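TRNA endonuclease VMS1 (Saccharomyces cerevisiae, PDB 5WHG) cleaves polypeptidyl-tRNAs downstream of ribosome-associated quality control, releasing incomplete polypeptides from stalled translation for degradation. Local coordinates at residues Y23-S28 with K356-L361; M70-N75 with N247-K252; A209-G214 with G298-W303; L241-V246 with T350-K355. One frame throughout, in Å; residues are numbered along the deposited sequence.

Contact 1 (Y23-S28 with K356-L361)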
loop_
_atom_site.group_PDB
_atom_site.type_symbol
_atom_site.label_atom_id
_atom_site.label_comp_id
_atom_site.label_asym_id
_atom_site.label_seq_id
_atom_site.Cartn_x
_atom_site.Cartn_y
_atom_site.Cartn_z
ATOM N N TYR A 23 2.029 11.008 -7.709
ATOM C CA TYR A 23 1.645 9.670 -7.277
ATOM C C TYR A 23 2.639 8.648 -7.819
ATOM O O TYR A 23 2.800 8.505 -9.036
ATOM C CB TYR A 23 0.232 9.338 -7.742
ATOM C CG TYR A 23 -0.315 8.057 -7.147
ATOM C CD1 TYR A 23 -0.537 7.941 -5.783
ATOM C CD2 TYR A 23 -0.618 6.970 -7.948
ATOM C CE1 TYR A 23 -1.040 6.781 -5.242
ATOM C CE2 TYR A 23 -1.123 5.802 -7.407
ATOM C CZ TYR A 23 -1.331 5.717 -6.060
ATOM O OH TYR A 23 -1.832 4.560 -5.528
ATOM N N ILE A 24 3.278 7.913 -6.907
ATOM C CA ILE A 24 4.369 7.021 -7.263
ATOM C C ILE A 24 3.970 5.951 -8.282
ATOM O O ILE A 24 4.825 5.475 -9.036
ATOM C CB ILE A 24 4.925 6.414 -5.961
ATOM C CG1 ILE A 24 5.664 7.502 -5.176
ATOM C CG2 ILE A 24 5.851 5.250 -6.249
ATOM C CD1 ILE A 24 5.807 7.188 -3.709
ATOM N N PHE A 25 2.687 5.594 -8.372
ATOM C CA PHE A 25 2.251 4.550 -9.294
ATOM C C PHE A 25 1.603 5.096 -10.566
ATOM O O PHE A 25 0.959 4.338 -11.300
ATOM C CB PHE A 25 1.300 3.593 -8.579
ATOM C CG PHE A 25 1.908 2.944 -7.367
ATOM C CD1 PHE A 25 3.020 2.117 -7.497
ATOM C CD2 PHE A 25 1.386 3.170 -6.105
ATOM C CE1 PHE A 25 3.593 1.516 -6.394
ATOM C CE2 PHE A 25 1.955 2.571 -4.994
ATOM C CZ PHE A 25 3.055 1.738 -5.140
ATOM N N ASP A 26 1.782 6.386 -10.849
ATOM C CA ASP A 26 1.126 7.034 -11.975
ATOM C C ASP A 26 1.897 8.288 -12.384
ATOM O O ASP A 26 1.300 9.317 -12.707
ATOM C CB ASP A 26 -0.321 7.368 -11.603
ATOM C CG ASP A 26 -1.178 7.735 -12.806
ATOM O OD1 ASP A 26 -0.674 7.664 -13.953
ATOM O OD2 ASP A 26 -2.361 8.096 -12.588
ATOM N N LEU A 27 3.228 8.212 -12.367
ATOM C CA LEU A 27 4.059 9.339 -12.762
ATOM C C LEU A 27 4.198 9.414 -14.280
ATOM O O LEU A 27 4.410 8.398 -14.954
ATOM C CB LEU A 27 5.445 9.222 -12.133
ATOM C CG LEU A 27 5.595 9.051 -10.628
ATOM C CD1 LEU A 27 7.001 8.537 -10.337
ATOM C CD2 LEU A 27 5.343 10.369 -9.904
ATOM N N SER A 28 4.095 10.631 -14.807
ATOM C CA SER A 28 4.296 10.888 -16.227
ATOM C C SER A 28 5.711 10.518 -16.656
ATOM O O SER A 28 6.654 10.518 -15.858
ATOM C CB SER A 28 4.076 12.356 -16.522
ATOM O OG SER A 28 5.077 13.095 -15.844
ATOM N N LYS A 356 -5.136 7.928 5.041
ATOM C CA LYS A 356 -4.089 8.894 5.365
ATOM C C LYS A 356 -2.725 8.245 5.220
ATOM O O LYS A 356 -1.839 8.765 4.532
ATOM C CB LYS A 356 -4.294 9.445 6.790
ATOM C CG LYS A 356 -3.248 10.493 7.297
ATOM C CD LYS A 356 -2.019 9.862 8.022
ATOM C CE LYS A 356 -0.782 10.783 8.007
ATOM N NZ LYS A 356 0.442 10.162 8.596
ATOM N N ALA A 357 -2.551 7.085 5.854
ATOM C CA ALA A 357 -1.293 6.359 5.767
ATOM C C ALA A 357 -0.931 6.060 4.322
ATOM O O ALA A 357 0.218 6.254 3.912
ATOM C CB ALA A 357 -1.388 5.072 6.579
ATOM N N TRP A 358 -1.900 5.589 3.528
ATOM C CA TRP A 358 -1.596 5.245 2.141
ATOM C C TRP A 358 -1.153 6.469 1.350
ATOM O O TRP A 358 -0.152 6.421 0.627
ATOM C CB TRP A 358 -2.791 4.580 1.454
ATOM C CG TRP A 358 -2.437 4.143 0.055
ATOM C CD1 TRP A 358 -2.979 4.597 -1.116
ATOM C CD2 TRP A 358 -1.427 3.191 -0.314
ATOM N NE1 TRP A 358 -2.382 3.974 -2.193
ATOM C CE2 TRP A 358 -1.422 3.112 -1.732
ATOM C CE3 TRP A 358 -0.528 2.397 0.413
ATOM C CZ2 TRP A 358 -0.552 2.260 -2.439
ATOM C CZ3 TRP A 358 0.343 1.557 -0.290
ATOM C CH2 TRP A 358 0.317 1.494 -1.709
ATOM N N CYS A 359 -1.886 7.578 1.465
ATOM C CA CYS A 359 -1.482 8.778 0.733
ATOM C C CYS A 359 -0.104 9.242 1.173
ATOM O O CYS A 359 0.684 9.723 0.353
ATOM C CB CYS A 359 -2.499 9.901 0.914
ATOM S SG CYS A 359 -4.070 9.631 0.073
ATOM N N GLU A 360 0.210 9.077 2.462
ATOM C CA GLU A 360 1.535 9.395 2.989
ATOM C C GLU A 360 2.636 8.486 2.427
ATOM O O GLU A 360 3.794 8.905 2.357
ATOM C CB GLU A 360 1.506 9.309 4.513
ATOM C CG GLU A 360 2.827 9.564 5.183
ATOM C CD GLU A 360 3.410 10.893 4.782
ATOM O OE1 GLU A 360 4.626 10.935 4.498
ATOM O OE2 GLU A 360 2.650 11.891 4.736
ATOM N N LEU A 361 2.321 7.242 2.045
ATOM C CA LEU A 361 3.345 6.372 1.464
ATOM C C LEU A 361 3.454 6.486 -0.056
ATOM O O LEU A 361 4.521 6.199 -0.619
ATOM C CB LEU A 361 3.070 4.903 1.803
ATOM C CG LEU A 361 3.251 4.331 3.211
ATOM C CD1 LEU A 361 2.356 3.105 3.385
ATOM C CD2 LEU A 361 4.702 3.956 3.454
HETATM O O HOH W 1 -4.451 5.309 -4.277
#
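Tyr23 OH is the polar hub here, taken up by Trp358 NE1, a bound water and the backbone carbonyl of His225. The indole N-H reaches the phenol oxygen from the edge of both rings in a weak bond, NE1 to OH 3.4 Å at 149°. The water donates to Tyr23 OH over 3.0 Å and weakly accepts from the same Trp358 N-H, closing a small triangle. With CG anti to the backbone N (chi1 -171°), the Tyr23 ring carries its hydroxyl to the helix, and the two side chains cross at about a right angle. Phe25 also crosses the indole, its CE2 3.6 Å from Trp358 CZ2. Further along, Ile24 CD1 lies 3.5 Å from the carbonyl O of Leu361. A leucine in place of Trp358 would probably leave Tyr23 OH and the water without their indole N-H and open a gap beside Phe25. A type I turn from Tyr23 to Asp26 shapes the loop that lies ahead of helix 29-34 and against helix 351-362. Ile24 also packs on helix 191-198, while Trp358 touches Ser208 and Leu210 of strand 207-214, so the loop ends up in the buried seam between these elements.

Contact 2 (M70-N75 with N247-K252)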
loop_
_atom_site.group_PDB
_atom_site.type_symbol
_atom_site.label_atom_id
_atom_site.label_comp_id
_atom_site.label_asym_id
_atom_site.label_seq_id
_atom_site.Cartn_x
_atom_site.Cartn_y
_atom_site.Cartn_z
HETATM N N MSE A 70 -14.044 -4.996 -11.151
HETATM C CA MSE A 70 -14.559 -6.279 -10.690
HETATM C C MSE A 70 -13.715 -7.430 -11.235
HETATM O O MSE A 70 -13.496 -8.425 -10.550
HETATM C CB MSE A 70 -16.023 -6.444 -11.091
HETATM C CG MSE A 70 -16.904 -5.289 -10.650
HETATM SE SE MSE A 70 -18.729 -5.393 -11.347
HETATM C CE MSE A 70 -19.432 -6.721 -10.093
ATOM N N ASN A 71 -13.232 -7.282 -12.470
ATOM C CA ASN A 71 -12.370 -8.306 -13.047
ATOM C C ASN A 71 -11.023 -8.371 -12.337
ATOM O O ASN A 71 -10.477 -9.462 -12.134
ATOM C CB ASN A 71 -12.184 -8.046 -14.532
ATOM C CG ASN A 71 -13.249 -8.690 -15.346
ATOM O OD1 ASN A 71 -13.580 -9.848 -15.129
ATOM N ND2 ASN A 71 -13.817 -7.945 -16.278
ATOM N N VAL A 72 -10.462 -7.214 -11.971
ATOM C CA VAL A 72 -9.298 -7.202 -11.089
ATOM C C VAL A 72 -9.630 -7.931 -9.797
ATOM O O VAL A 72 -8.900 -8.829 -9.356
ATOM C CB VAL A 72 -8.841 -5.758 -10.807
ATOM C CG1 VAL A 72 -7.956 -5.731 -9.580
ATOM C CG2 VAL A 72 -8.091 -5.174 -11.984
ATOM N N LYS A 73 -10.744 -7.544 -9.173
ATOM C CA LYS A 73 -11.192 -8.188 -7.945
ATOM C C LYS A 73 -11.383 -9.689 -8.155
ATOM O O LYS A 73 -10.850 -10.505 -7.397
ATOM C CB LYS A 73 -12.490 -7.526 -7.484
ATOM C CG LYS A 73 -12.629 -7.294 -6.004
ATOM C CD LYS A 73 -13.622 -6.175 -5.782
ATOM C CE LYS A 73 -13.883 -5.938 -4.314
ATOM N NZ LYS A 73 -15.159 -5.172 -4.116
ATOM N N ARG A 74 -12.116 -10.072 -9.206
ATOM C CA ARG A 74 -12.352 -11.490 -9.456
ATOM C C ARG A 74 -11.043 -12.262 -9.578
ATOM O O ARG A 74 -10.925 -13.376 -9.062
ATOM C CB ARG A 74 -13.197 -11.685 -10.718
ATOM C CG ARG A 74 -12.672 -12.811 -11.590
ATOM C CD ARG A 74 -13.712 -13.472 -12.445
ATOM N NE ARG A 74 -13.062 -14.473 -13.283
ATOM C CZ ARG A 74 -13.709 -15.251 -14.136
ATOM N NH1 ARG A 74 -15.022 -15.140 -14.250
ATOM N NH2 ARG A 74 -13.045 -16.136 -14.870
ATOM N N ASN A 75 -10.047 -11.687 -10.248
ATOM C CA ASN A 75 -8.844 -12.459 -10.530
ATOM C C ASN A 75 -7.895 -12.471 -9.340
ATOM O O ASN A 75 -7.274 -13.500 -9.054
ATOM C CB ASN A 75 -8.147 -11.923 -11.780
ATOM C CG ASN A 75 -7.039 -12.842 -12.261
ATOM O OD1 ASN A 75 -7.072 -14.056 -12.029
ATOM N ND2 ASN A 75 -6.049 -12.271 -12.927
ATOM N N ASN A 247 -8.297 3.563 -3.761
ATOM C CA ASN A 247 -9.217 2.476 -4.080
ATOM C C ASN A 247 -8.969 1.298 -3.136
ATOM O O ASN A 247 -8.002 0.548 -3.305
ATOM C CB ASN A 247 -9.053 2.064 -5.532
ATOM C CG ASN A 247 -10.045 1.024 -5.943
ATOM O OD1 ASN A 247 -10.987 0.718 -5.209
ATOM N ND2 ASN A 247 -9.856 0.481 -7.135
ATOM N N PHE A 248 -9.854 1.134 -2.142
ATOM C CA PHE A 248 -9.781 0.010 -1.211
ATOM C C PHE A 248 -10.640 -1.116 -1.771
ATOM O O PHE A 248 -11.865 -1.031 -1.754
ATOM C CB PHE A 248 -10.244 0.395 0.196
ATOM C CG PHE A 248 -9.193 1.090 1.043
ATOM C CD1 PHE A 248 -7.867 1.172 0.632
ATOM C CD2 PHE A 248 -9.548 1.676 2.260
ATOM C CE1 PHE A 248 -6.909 1.828 1.412
ATOM C CE2 PHE A 248 -8.604 2.332 3.052
ATOM C CZ PHE A 248 -7.281 2.410 2.628
ATOM N N LEU A 249 -9.992 -2.172 -2.266
ATOM C CA LEU A 249 -10.724 -3.308 -2.802
ATOM C C LEU A 249 -11.511 -4.004 -1.705
ATOM O O LEU A 249 -12.644 -4.438 -1.930
ATOM C CB LEU A 249 -9.758 -4.277 -3.492
ATOM C CG LEU A 249 -8.924 -3.690 -4.643
ATOM C CD1 LEU A 249 -8.167 -4.758 -5.389
ATOM C CD2 LEU A 249 -9.815 -2.937 -5.600
ATOM N N GLU A 250 -10.927 -4.125 -0.515
ATOM C CA GLU A 250 -11.654 -4.544 0.675
ATOM C C GLU A 250 -11.245 -3.648 1.837
ATOM O O GLU A 250 -10.175 -3.033 1.828
ATOM C CB GLU A 250 -11.391 -6.010 1.025
ATOM C CG GLU A 250 -11.379 -6.987 -0.146
ATOM C CD GLU A 250 -12.760 -7.378 -0.667
ATOM O OE1 GLU A 250 -13.773 -6.885 -0.130
ATOM O OE2 GLU A 250 -12.825 -8.187 -1.624
ATOM N N HIS A 251 -12.108 -3.571 2.845
ATOM C CA HIS A 251 -11.766 -2.820 4.048
ATOM C C HIS A 251 -12.684 -3.271 5.165
ATOM O O HIS A 251 -13.866 -3.526 4.931
ATOM C CB HIS A 251 -11.904 -1.308 3.844
ATOM C CG HIS A 251 -13.318 -0.867 3.694
ATOM N ND1 HIS A 251 -14.070 -0.409 4.755
ATOM C CD2 HIS A 251 -14.139 -0.872 2.620
ATOM C CE1 HIS A 251 -15.291 -0.139 4.335
ATOM N NE2 HIS A 251 -15.357 -0.408 3.043
ATOM N N LYS A 252 -12.134 -3.370 6.373
ATOM C CA LYS A 252 -12.894 -3.769 7.548
ATOM C C LYS A 252 -12.409 -2.957 8.738
ATOM O O LYS A 252 -11.224 -2.619 8.811
ATOM C CB LYS A 252 -12.740 -5.274 7.828
ATOM C CG LYS A 252 -14.029 -5.977 8.264
ATOM C CD LYS A 252 -14.795 -6.509 7.049
ATOM C CE LYS A 252 -16.198 -6.997 7.422
ATOM N NZ LYS A 252 -16.965 -7.523 6.247
HETATM O O HOH W 2 -15.664 -7.198 -1.911
#
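The C2H2 zinc finger sits on the edge strand of the VLRF1 domain here: Val72 and Lys73 of its helix 66-76 meet Leu249 and Glu250 at a classic beta bulge, where both strand residues face Ile222 of the next strand. The same helix carries His68, which binds the zinc ion with Cys46, Cys49 and His62, and the side chain of Val72 lies about 6 Å from the metal. Val72 makes the apolar half of the contact, its CG1 branch 4.3 Å from Leu249 CD1; Leu76, a turn further along the helix, touches Leu249 as well. Lys73 makes the polar half. Its chain runs extended beyond CG past the bulge, with CE nearest the backbone O of Leu249 and also close to Glu250 OE2. The amine does not bond the nearby backbone carbonyl of Leu249, because the angle is poor although NZ and O are 3.4 Å apart. Nor is there a direct salt bridge: Lys73 NZ and Glu250 OE1 stand 4.6 Å apart, near enough for their opposite charges probably to attract. A bend at chi2 (-78°) brings the end of Glu250 nearer the helix, and its other oxygen, OE2, is hydrogen-bonded to Tyr306 OH, which ties the carboxylate to helix 304-308. Between the two charges sits a single water, accepting from Lys73 NZ at 3.0 Å and donating to Glu250 OE1 at 2.6 Å.

Contact 3 (A209-G214 with G298-W303)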
loop_
_atom_site.group_PDB
_atom_site.type_symbol
_atom_site.label_atom_id
_atom_site.label_comp_id
_atom_site.label_asym_id
_atom_site.label_seq_id
_atom_site.Cartn_x
_atom_site.Cartn_y
_atom_site.Cartn_z
ATOM N N ALA A 209 -1.409 -4.367 1.313
ATOM C CA ALA A 209 -2.323 -4.475 2.448
ATOM C C ALA A 209 -1.979 -3.444 3.531
ATOM O O ALA A 209 -0.834 -3.012 3.653
ATOM C CB ALA A 209 -2.306 -5.904 3.021
ATOM N N LEU A 210 -2.987 -3.030 4.303
ATOM C CA LEU A 210 -2.797 -2.066 5.388
ATOM C C LEU A 210 -3.577 -2.510 6.622
ATOM O O LEU A 210 -4.782 -2.768 6.543
ATOM C CB LEU A 210 -3.240 -0.659 4.973
ATOM C CG LEU A 210 -2.790 -0.083 3.618
ATOM C CD1 LEU A 210 -3.571 1.199 3.285
ATOM C CD2 LEU A 210 -1.342 0.241 3.634
ATOM N N PHE A 211 -2.886 -2.581 7.759
ATOM C CA PHE A 211 -3.433 -3.067 9.020
ATOM C C PHE A 211 -2.947 -2.184 10.164
ATOM O O PHE A 211 -1.743 -1.936 10.293
ATOM C CB PHE A 211 -3.019 -4.527 9.257
ATOM C CG PHE A 211 -3.647 -5.499 8.280
ATOM C CD1 PHE A 211 -5.016 -5.779 8.343
ATOM C CD2 PHE A 211 -2.884 -6.123 7.299
ATOM C CE1 PHE A 211 -5.612 -6.663 7.451
ATOM C CE2 PHE A 211 -3.470 -7.022 6.399
ATOM C CZ PHE A 211 -4.837 -7.292 6.470
HETATM N N MSE A 212 -3.883 -1.697 10.977
HETATM C CA MSE A 212 -3.562 -1.084 12.249
HETATM C C MSE A 212 -4.437 -1.647 13.359
HETATM O O MSE A 212 -5.644 -1.766 13.193
HETATM C CB MSE A 212 -3.761 0.422 12.203
HETATM C CG MSE A 212 -3.026 1.147 11.124
HETATM SE SE MSE A 212 -3.672 2.994 11.070
HETATM C CE MSE A 212 -2.891 3.544 9.371
ATOM N N VAL A 213 -3.842 -1.969 14.503
ATOM C CA VAL A 213 -4.581 -2.453 15.663
ATOM C C VAL A 213 -4.050 -1.715 16.874
ATOM O O VAL A 213 -2.876 -1.340 16.927
ATOM C CB VAL A 213 -4.464 -3.992 15.853
ATOM C CG1 VAL A 213 -3.046 -4.391 16.138
ATOM C CG2 VAL A 213 -5.352 -4.486 16.967
ATOM N N GLY A 214 -4.925 -1.479 17.840
ATOM C CA GLY A 214 -4.469 -0.894 19.081
ATOM C C GLY A 214 -5.608 -0.416 19.946
ATOM O O GLY A 214 -6.564 0.196 19.452
ATOM N N GLY A 298 -9.770 -14.011 11.387
ATOM C CA GLY A 298 -10.835 -14.219 10.419
ATOM C C GLY A 298 -10.716 -13.333 9.192
ATOM O O GLY A 298 -10.948 -13.786 8.066
ATOM N N VAL A 299 -10.384 -12.053 9.390
ATOM C CA VAL A 299 -10.185 -11.160 8.251
ATOM C C VAL A 299 -9.003 -11.625 7.418
ATOM O O VAL A 299 -9.035 -11.549 6.189
ATOM C CB VAL A 299 -9.989 -9.702 8.707
ATOM C CG1 VAL A 299 -9.710 -8.816 7.493
ATOM C CG2 VAL A 299 -11.199 -9.192 9.464
ATOM N N LEU A 300 -7.945 -12.122 8.065
ATOM C CA LEU A 300 -6.758 -12.509 7.301
ATOM C C LEU A 300 -7.043 -13.724 6.428
ATOM O O LEU A 300 -6.713 -13.730 5.238
ATOM C CB LEU A 300 -5.569 -12.769 8.230
ATOM C CG LEU A 300 -5.075 -11.561 9.018
ATOM C CD1 LEU A 300 -3.794 -11.868 9.783
ATOM C CD2 LEU A 300 -4.902 -10.367 8.107
ATOM N N LYS A 301 -7.677 -14.756 6.997
ATOM C CA LYS A 301 -8.130 -15.881 6.181
ATOM C C LYS A 301 -9.077 -15.403 5.087
ATOM O O LYS A 301 -8.935 -15.781 3.920
ATOM C CB LYS A 301 -8.794 -16.948 7.061
ATOM C CG LYS A 301 -9.467 -18.102 6.293
ATOM C CD LYS A 301 -8.533 -19.280 5.975
ATOM C CE LYS A 301 -8.325 -20.152 7.196
ATOM N NZ LYS A 301 -7.396 -21.312 6.930
ATOM N N ASP A 302 -10.006 -14.520 5.428
ATOM C CA ASP A 302 -10.943 -14.045 4.419
ATOM C C ASP A 302 -10.231 -13.375 3.240
ATOM O O ASP A 302 -10.696 -13.473 2.098
ATOM C CB ASP A 302 -11.939 -13.105 5.080
ATOM C CG ASP A 302 -13.243 -13.050 4.355
ATOM O OD1 ASP A 302 -13.233 -13.231 3.113
ATOM O OD2 ASP A 302 -14.270 -12.815 5.033
ATOM N N TRP A 303 -9.093 -12.723 3.485
ATOM C CA TRP A 303 -8.375 -11.990 2.452
ATOM C C TRP A 303 -7.147 -12.733 1.958
ATOM O O TRP A 303 -6.345 -12.160 1.217
ATOM C CB TRP A 303 -7.968 -10.601 2.957
ATOM C CG TRP A 303 -9.097 -9.664 3.164
ATOM C CD1 TRP A 303 -10.406 -9.851 2.809
ATOM C CD2 TRP A 303 -9.033 -8.388 3.808
ATOM N NE1 TRP A 303 -11.164 -8.746 3.177
ATOM C CE2 TRP A 303 -10.346 -7.842 3.800
ATOM C CE3 TRP A 303 -8.000 -7.649 4.390
ATOM C CZ2 TRP A 303 -10.637 -6.588 4.338
ATOM C CZ3 TRP A 303 -8.290 -6.388 4.916
ATOM C CH2 TRP A 303 -9.598 -5.871 4.887
#
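Phe211 meets Leu300 and Trp303 in a contact that is hydrocarbon throughout. The aliphatic part is one methyl against one ring: Leu300 CD2 approaches the outer end of Phe211, 3.5 Å from CZ and 3.8 Å from CE1, and the two side chains are set obliquely to each other. The CB of Leu300 does not itself point at the strand, but CG stands anti to the carbonyl carbon (chi1 -64°), and the branch beyond it brings CD2 in.

The aromatic part is a rim-to-rim meeting. Phe211 and the six-membered ring of Trp303 have centroids 6.0 Å apart and planes inclined at 33°, neither lying over the face of the other, so no stack forms. Their closest atoms are Phe211 CE1 and Trp303 CZ3, at 3.7 Å, and the side chains slide past each other in opposite directions. Val299 CG1 rests on one face of the indole, toward its rim, and backs it from within the helix.

Backbone bonding stays on each side. Trp303 N donates to Val299 O as helix 292-302 ends, while Phe211 pairs with Phe314 and Arg316 of the neighbouring strand. An alanine in place of Phe211 would probably open a gap between sheet and helix and leave Leu300 CD2 and the Trp303 rim without their common partner.

With no polar bond across it, this seam of the VLRF1 domain depends on the fit of buried side chains, and the helix is probably held to the sheet by shape and by the exclusion of water.

Contact 4 (L241-V246 with T350-K355)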
loop_
_atom_site.group_PDB
_atom_site.type_symbol
_atom_site.label_atom_id
_atom_site.label_comp_id
_atom_site.label_asym_id
_atom_site.label_seq_id
_atom_site.Cartn_x
_atom_site.Cartn_y
_atom_site.Cartn_z
ATOM N N LEU A 241 -9.646 15.362 -2.235
ATOM C CA LEU A 241 -9.556 14.735 -3.550
ATOM C C LEU A 241 -8.454 13.678 -3.588
ATOM O O LEU A 241 -8.601 12.642 -4.249
ATOM C CB LEU A 241 -9.326 15.796 -4.627
ATOM C CG LEU A 241 -10.443 16.826 -4.839
ATOM C CD1 LEU A 241 -11.812 16.147 -4.910
ATOM C CD2 LEU A 241 -10.423 17.921 -3.773
ATOM N N ILE A 242 -7.348 13.915 -2.878
ATOM C CA ILE A 242 -6.274 12.930 -2.826
ATOM C C ILE A 242 -6.737 11.665 -2.098
ATOM O O ILE A 242 -6.480 10.538 -2.547
ATOM C CB ILE A 242 -5.027 13.576 -2.186
ATOM C CG1 ILE A 242 -4.430 14.591 -3.160
ATOM C CG2 ILE A 242 -3.958 12.566 -1.833
ATOM C CD1 ILE A 242 -3.911 13.969 -4.447
ATOM N N GLU A 243 -7.458 11.828 -0.985
ATOM C CA GLU A 243 -8.008 10.669 -0.290
ATOM C C GLU A 243 -9.140 10.026 -1.080
ATOM O O GLU A 243 -9.306 8.798 -1.050
ATOM C CB GLU A 243 -8.502 11.076 1.101
ATOM C CG GLU A 243 -7.397 11.353 2.104
ATOM C CD GLU A 243 -7.741 12.504 3.034
ATOM O OE1 GLU A 243 -8.897 12.984 2.984
ATOM O OE2 GLU A 243 -6.859 12.934 3.812
ATOM N N GLN A 244 -9.925 10.829 -1.796
ATOM C CA GLN A 244 -11.053 10.267 -2.517
ATOM C C GLN A 244 -10.636 9.347 -3.660
ATOM O O GLN A 244 -11.485 8.631 -4.199
ATOM C CB GLN A 244 -11.932 11.392 -3.040
ATOM C CG GLN A 244 -13.384 11.015 -3.104
ATOM C CD GLN A 244 -14.234 12.158 -3.571
ATOM O OE1 GLN A 244 -13.753 13.285 -3.707
ATOM N NE2 GLN A 244 -15.508 11.881 -3.825
ATOM N N ALA A 245 -9.360 9.337 -4.033
ATOM C CA ALA A 245 -8.885 8.526 -5.141
ATOM C C ALA A 245 -8.271 7.210 -4.684
ATOM O O ALA A 245 -7.897 6.388 -5.533
ATOM C CB ALA A 245 -7.871 9.320 -5.982
ATOM N N VAL A 246 -8.148 6.993 -3.372
ATOM C CA VAL A 246 -7.652 5.723 -2.852
ATOM C C VAL A 246 -8.698 4.646 -3.104
ATOM O O VAL A 246 -9.860 4.783 -2.700
ATOM C CB VAL A 246 -7.331 5.834 -1.353
ATOM C CG1 VAL A 246 -6.800 4.511 -0.829
ATOM C CG2 VAL A 246 -6.335 6.943 -1.079
ATOM N N THR A 350 -8.783 3.563 11.986
ATOM C CA THR A 350 -10.025 3.757 11.255
ATOM C C THR A 350 -9.714 3.651 9.772
ATOM O O THR A 350 -8.554 3.726 9.357
ATOM C CB THR A 350 -10.679 5.120 11.527
ATOM O OG1 THR A 350 -10.125 6.086 10.625
ATOM C CG2 THR A 350 -10.422 5.573 12.939
ATOM N N VAL A 351 -10.766 3.483 8.966
ATOM C CA VAL A 351 -10.560 3.427 7.523
ATOM C C VAL A 351 -9.927 4.719 7.026
ATOM O O VAL A 351 -8.968 4.702 6.243
ATOM C CB VAL A 351 -11.879 3.109 6.796
ATOM C CG1 VAL A 351 -11.836 3.649 5.408
ATOM C CG2 VAL A 351 -12.032 1.620 6.676
ATOM N N LEU A 352 -10.424 5.859 7.485
ATOM C CA LEU A 352 -9.863 7.104 6.988
ATOM C C LEU A 352 -8.380 7.192 7.338
ATOM O O LEU A 352 -7.571 7.657 6.527
ATOM C CB LEU A 352 -10.651 8.297 7.531
ATOM C CG LEU A 352 -10.116 9.636 7.018
ATOM C CD1 LEU A 352 -10.756 10.086 5.684
ATOM C CD2 LEU A 352 -10.240 10.690 8.085
ATOM N N GLU A 353 -7.995 6.683 8.512
ATOM C CA GLU A 353 -6.582 6.682 8.888
ATOM C C GLU A 353 -5.752 5.752 7.998
ATOM O O GLU A 353 -4.589 6.049 7.715
ATOM C CB GLU A 353 -6.437 6.296 10.364
ATOM C CG GLU A 353 -4.996 6.174 10.849
ATOM C CD GLU A 353 -4.165 7.452 10.661
ATOM O OE1 GLU A 353 -4.558 8.523 11.188
ATOM O OE2 GLU A 353 -3.107 7.369 9.985
ATOM N N LEU A 354 -6.324 4.629 7.561
ATOM C CA LEU A 354 -5.656 3.786 6.574
ATOM C C LEU A 354 -5.409 4.549 5.269
ATOM O O LEU A 354 -4.357 4.384 4.629
ATOM C CB LEU A 354 -6.495 2.526 6.331
ATOM C CG LEU A 354 -6.592 1.533 7.506
ATOM C CD1 LEU A 354 -7.348 0.281 7.134
ATOM C CD2 LEU A 354 -5.214 1.151 8.055
ATOM N N LYS A 355 -6.361 5.404 4.864
ATOM C CA LYS A 355 -6.181 6.201 3.653
ATOM C C LYS A 355 -5.141 7.301 3.859
ATOM O O LYS A 355 -4.369 7.616 2.942
ATOM C CB LYS A 355 -7.509 6.820 3.216
ATOM C CG LYS A 355 -8.647 5.859 2.940
ATOM C CD LYS A 355 -9.775 6.594 2.210
ATOM C CE LYS A 355 -10.845 5.630 1.699
ATOM N NZ LYS A 355 -11.782 6.314 0.762
#
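Lys355 reaches across from helix 351-362 to the end of the short, weakly bonded helix 241-244, where Glu243 and Val246 receive it. The extended chain beyond CG, with CG anti to the carbonyl carbon (chi1 -58°), lays the methylene stem along the other segment, and the amine ends beside backbone carbonyls. Lys355 CD is 4.4 Å from Val246 CB, a loose apolar touch along the stem. At the tip, Lys355 NZ stands 3.9 Å from Glu243 O and 4.2 Å from Val246 O. Neither is a hydrogen bond, but the ammonium probably feels the negative end of the short helix. Glu243 O already accepts from Val246 N, and the charge partner of Lys355 is Glu239, just before the short helix, in a long and weak ion pair.

Glu243 sets off toward the long helix at its CB, but its carboxylate does not pair with the lysine. Glu243 OE1 lies 4.4 Å from Leu352 CD1 and is hydrogen-bonded to Thr240 N, which turns the carboxylate back to the start of its own helix. At the start of the long helix, Thr350 is the N-cap: its OG1 accepts from Glu353 N over 3.1 Å at 163°.

Between the short helix and strand 247-255 the chain skirts the first turns of helix 351-362; Phe248 packs on Leu354 and Lys355, while Leu354 rests on Leu210 and Met212 of strand 207-214.

How the contacts relate
Contacts 1 and 3 are buried; contacts 2 and 4 are only partly so. Helix 351-362 serves both contact 1 and contact 4, and Cys359 and Trp358 of the former pack on Ile242 and Val246 of the latter. Strand 207-214 lies between two helices: Leu210 and Met212 face helix 351-362, whereas Phe211 points the other way, to helix 292-302. Phe248 and Glu250 link contact 2 to its neighbours, touching Leu210 and Trp303. Chemistry follows position: contact 3 is purely apolar, contact 1 adds a hydroxyl held by several partners, and contacts 2 and 4 each lay a lysine stem across the interface, its charge met through a water in one and weakly, by a residue outside the contact, in the other.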